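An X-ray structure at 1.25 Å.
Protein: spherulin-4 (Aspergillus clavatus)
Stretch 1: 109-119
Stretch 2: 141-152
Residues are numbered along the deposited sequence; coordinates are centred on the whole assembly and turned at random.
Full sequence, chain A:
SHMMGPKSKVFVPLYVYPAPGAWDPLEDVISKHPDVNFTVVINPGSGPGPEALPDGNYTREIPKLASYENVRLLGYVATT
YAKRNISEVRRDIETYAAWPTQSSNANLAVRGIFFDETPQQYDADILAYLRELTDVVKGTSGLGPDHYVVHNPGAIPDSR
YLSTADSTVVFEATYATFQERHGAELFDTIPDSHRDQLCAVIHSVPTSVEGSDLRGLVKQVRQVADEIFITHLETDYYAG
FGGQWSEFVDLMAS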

# COMPACT_ATOMS: atom_id res chain seq x y z
N ALA A 109 -2.13 8.66 -13.89
CA ALA A 109 -1.41 7.42 -14.06
C ALA A 109 -1.02 6.85 -12.72
O ALA A 109 -0.87 7.59 -11.74
CB ALA A 109 -0.15 7.64 -14.89
N VAL A 110 -0.76 5.55 -12.71
CA VAL A 110 -0.16 4.88 -11.56
C VAL A 110 1.15 4.25 -11.99
O VAL A 110 1.43 4.11 -13.19
CB VAL A 110 -1.13 3.85 -10.94
CG1 VAL A 110 -2.40 4.56 -10.42
CG2 VAL A 110 -1.49 2.77 -11.92
N ARG A 111 1.96 3.88 -11.00
CA ARG A 111 3.29 3.34 -11.22
C ARG A 111 3.40 1.87 -10.80
O ARG A 111 4.51 1.36 -10.63
CB ARG A 111 4.31 4.20 -10.46
CG ARG A 111 4.38 5.62 -11.01
CD ARG A 111 5.11 6.59 -10.10
NE ARG A 111 6.55 6.50 -10.28
CZ ARG A 111 7.37 7.54 -10.48
NH1 ARG A 111 8.66 7.31 -10.63
NH2 ARG A 111 6.92 8.79 -10.53
N GLY A 112 2.26 1.21 -10.70
CA GLY A 112 2.22 -0.18 -10.33
C GLY A 112 0.84 -0.55 -9.86
O GLY A 112 -0.11 0.22 -9.97
N ILE A 113 0.74 -1.77 -9.34
CA ILE A 113 -0.51 -2.38 -8.95
C ILE A 113 -0.40 -2.98 -7.57
O ILE A 113 0.61 -3.61 -7.21
CB ILE A 113 -0.91 -3.49 -9.96
CG1 ILE A 113 -1.10 -2.90 -11.37
CG2 ILE A 113 -2.15 -4.22 -9.51
CD1 ILE A 113 -2.24 -1.91 -11.55
N PHE A 114 -1.47 -2.77 -6.80
CA PHE A 114 -1.68 -3.37 -5.48
C PHE A 114 -2.73 -4.46 -5.64
O PHE A 114 -3.89 -4.16 -5.92
CB PHE A 114 -2.18 -2.28 -4.53
CG PHE A 114 -2.59 -2.76 -3.17
CD1 PHE A 114 -1.66 -2.92 -2.17
CD2 PHE A 114 -3.92 -3.03 -2.88
CE1 PHE A 114 -2.04 -3.33 -0.89
CE2 PHE A 114 -4.31 -3.43 -1.60
CZ PHE A 114 -3.37 -3.57 -0.62
N PHE A 115 -2.32 -5.72 -5.49
CA PHE A 115 -3.21 -6.87 -5.63
C PHE A 115 -3.75 -7.24 -4.27
O PHE A 115 -3.01 -7.73 -3.40
CB PHE A 115 -2.46 -8.05 -6.23
CG PHE A 115 -2.07 -7.86 -7.67
CD1 PHE A 115 -3.05 -7.90 -8.66
CD2 PHE A 115 -0.76 -7.68 -8.04
CE1 PHE A 115 -2.72 -7.75 -10.00
CE2 PHE A 115 -0.41 -7.51 -9.39
CZ PHE A 115 -1.40 -7.56 -10.37
N ASP A 116 -5.04 -7.03 -4.06
CA ASP A 116 -5.67 -7.36 -2.80
C ASP A 116 -6.09 -8.82 -2.76
O ASP A 116 -6.34 -9.45 -3.78
CB ASP A 116 -6.87 -6.45 -2.54
CG ASP A 116 -7.22 -6.33 -1.07
OD1 ASP A 116 -6.39 -6.69 -0.20
OD2 ASP A 116 -8.33 -5.87 -0.78
N GLU A 117 -6.11 -9.34 -1.55
CA GLU A 117 -6.60 -10.69 -1.25
C GLU A 117 -5.78 -11.76 -1.94
O GLU A 117 -6.33 -12.71 -2.48
CB GLU A 117 -8.06 -10.85 -1.68
CG GLU A 117 -8.99 -9.76 -1.20
CD GLU A 117 -10.29 -9.69 -2.01
OE1 GLU A 117 -10.27 -9.85 -3.26
OE2 GLU A 117 -11.34 -9.45 -1.38
N THR A 118 -4.48 -11.65 -1.91
CA THR A 118 -3.67 -12.74 -2.42
C THR A 118 -3.68 -13.88 -1.38
O THR A 118 -3.86 -13.64 -0.19
CB THR A 118 -2.24 -12.28 -2.72
OG1 THR A 118 -1.69 -11.68 -1.55
CG2 THR A 118 -2.24 -11.28 -3.87
N PRO A 119 -3.52 -15.13 -1.82
CA PRO A 119 -3.63 -16.26 -0.89
C PRO A 119 -2.41 -16.44 -0.01
O PRO A 119 -1.32 -15.99 -0.37
CB PRO A 119 -3.81 -17.47 -1.82
CG PRO A 119 -3.41 -17.02 -3.13
CD PRO A 119 -3.44 -15.55 -3.23
N SER A 141 2.69 -1.11 -20.84
CA SER A 141 2.99 0.30 -20.95
C SER A 141 1.95 1.10 -20.17
O SER A 141 0.76 0.81 -20.24
CB SER A 141 2.99 0.74 -22.41
OG SER A 141 3.45 2.07 -22.52
N GLY A 142 2.41 2.12 -19.46
CA GLY A 142 1.54 2.97 -18.68
C GLY A 142 1.70 2.79 -17.18
O GLY A 142 1.19 3.60 -16.40
N LEU A 143 2.42 1.75 -16.76
CA LEU A 143 2.66 1.49 -15.34
C LEU A 143 4.11 1.79 -14.95
O LEU A 143 4.53 1.44 -13.85
CB LEU A 143 2.30 0.05 -15.01
CG LEU A 143 0.84 -0.30 -15.28
CD1 LEU A 143 0.62 -1.79 -15.06
CD2 LEU A 143 -0.10 0.50 -14.42
N GLY A 144 4.85 2.42 -15.85
CA GLY A 144 6.24 2.76 -15.60
C GLY A 144 6.41 4.10 -14.92
O GLY A 144 5.46 4.87 -14.74
N PRO A 145 7.66 4.42 -14.55
CA PRO A 145 8.82 3.57 -14.81
C PRO A 145 8.96 2.37 -13.86
O PRO A 145 9.72 1.43 -14.13
CB PRO A 145 10.00 4.52 -14.58
CG PRO A 145 9.48 5.51 -13.61
CD PRO A 145 8.04 5.71 -13.96
N ASP A 146 8.26 2.41 -12.74
CA ASP A 146 8.52 1.46 -11.68
C ASP A 146 7.91 0.08 -11.88
O ASP A 146 8.49 -0.93 -11.50
CB ASP A 146 8.03 2.02 -10.35
CG ASP A 146 8.57 3.41 -10.08
OD1 ASP A 146 8.06 4.36 -10.70
OD2 ASP A 146 9.50 3.54 -9.26
N HIS A 147 6.71 0.03 -12.43
CA HIS A 147 5.97 -1.22 -12.58
C HIS A 147 5.96 -2.00 -11.26
O HIS A 147 6.22 -3.20 -11.22
CB HIS A 147 6.58 -2.08 -13.68
CG HIS A 147 6.56 -1.44 -15.04
ND1 HIS A 147 5.56 -1.67 -15.95
CD2 HIS A 147 7.41 -0.57 -15.63
CE1 HIS A 147 5.79 -0.98 -17.05
NE2 HIS A 147 6.91 -0.30 -16.89
N TYR A 148 5.64 -1.30 -10.19
CA TYR A 148 5.68 -1.86 -8.85
C TYR A 148 4.56 -2.87 -8.66
O TYR A 148 3.46 -2.71 -9.20
CB TYR A 148 5.48 -0.72 -7.87
CG TYR A 148 6.15 -0.76 -6.52
CD1 TYR A 148 7.54 -0.70 -6.40
CD2 TYR A 148 5.39 -0.76 -5.36
CE1 TYR A 148 8.14 -0.69 -5.15
CE2 TYR A 148 5.99 -0.75 -4.10
CZ TYR A 148 7.35 -0.71 -4.01
OH TYR A 148 7.94 -0.70 -2.76
N VAL A 149 4.82 -3.91 -7.86
CA VAL A 149 3.84 -4.92 -7.52
C VAL A 149 3.79 -5.08 -6.01
O VAL A 149 4.81 -5.37 -5.37
CB VAL A 149 4.20 -6.28 -8.14
CG1 VAL A 149 3.26 -7.38 -7.65
CG2 VAL A 149 4.14 -6.20 -9.66
N VAL A 150 2.60 -4.90 -5.44
CA VAL A 150 2.38 -5.16 -4.02
C VAL A 150 1.28 -6.20 -3.89
O VAL A 150 0.30 -6.16 -4.64
CB VAL A 150 2.02 -3.88 -3.24
CG1 VAL A 150 1.69 -4.15 -1.77
CG2 VAL A 150 3.16 -2.88 -3.32
N HIS A 151 1.46 -7.14 -2.96
CA HIS A 151 0.44 -8.12 -2.63
C HIS A 151 -0.10 -7.85 -1.25
O HIS A 151 0.66 -7.50 -0.35
CB HIS A 151 1.06 -9.52 -2.60
CG HIS A 151 1.44 -10.04 -3.94
ND1 HIS A 151 2.10 -11.23 -4.10
CD2 HIS A 151 1.23 -9.55 -5.18
CE1 HIS A 151 2.29 -11.45 -5.39
NE2 HIS A 151 1.77 -10.45 -6.07
N ASN A 152 -1.39 -8.08 -1.06
CA ASN A 152 -1.99 -8.03 0.27
C ASN A 152 -2.71 -9.32 0.66
O ASN A 152 -3.92 -9.44 0.48
CB ASN A 152 -2.96 -6.88 0.43
CG ASN A 152 -3.46 -6.77 1.86
OD1 ASN A 152 -2.86 -7.33 2.79
ND2 ASN A 152 -4.59 -6.10 2.05
O HOH W 1 -1.24 4.42 -15.32
O HOH W 2 2.98 5.43 -14.99

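The most unusual feature of this contact is the close approach at Gly-112, where two parallel strands draw together until its CA lies 3.0 Å from Tyr-148 O. A side chain here would have nowhere to go: an ideal CB would fall 2.2 Å from that same oxygen, so only glycine fits. Gly-112 N is buried here with no partner in the model.

From this point the pair illustrates how parallel strands are laced together. Tyr-148 N donates to Arg-111 O (2.9 Å) and Ile-113 N to Tyr-148 O (2.9 Å); the ladder continues with Val-150 N to Ile-113 O (3.0 Å), Phe-115 N to Val-150 O (2.8 Å) and Asn-152 N to Phe-115 O (2.9 Å). Each strand thus alternates between giving and receiving.

Side chains alternate as well. On the face of Phe-114 and Val-150, CD1 of the former meets CG1 of the latter at 3.6 Å, and Phe-114 CZ reaches Asn-152 CB at 3.5 Å. On the face of Ile-113, Val-149, Phe-115 and His-151, the edge of the Phe-115 ring meets valine, with Phe-115 CD2 4.0 Å from Val-149 CG1. Beyond the strand, Thr-118 lays its methyl over the imidazole face, CG2 standing 4.2 Å from the centroid of the His-151 ring.

Polar groups secure both ends. Before the strands, Arg-111 NE forms a salt bridge with Asp-146 OD1 (2.7 Å), while Pro-145 CD lies over one face of the guanidinium; one residue earlier in the chain, Val-110 CG2 makes an apolar contact with Leu-143 CD2 at 3.7 Å. At the far end, Asn-152 suits its buried place because its side-chain amide has partners: ND2 makes a weak hydrogen bond to Asp-116 OD1 (2.9 Å). Separately, its main-chain O accepts weak hydrogen bonds from Glu-117 N (3.0 Å) and Thr-118 N (3.3 Å).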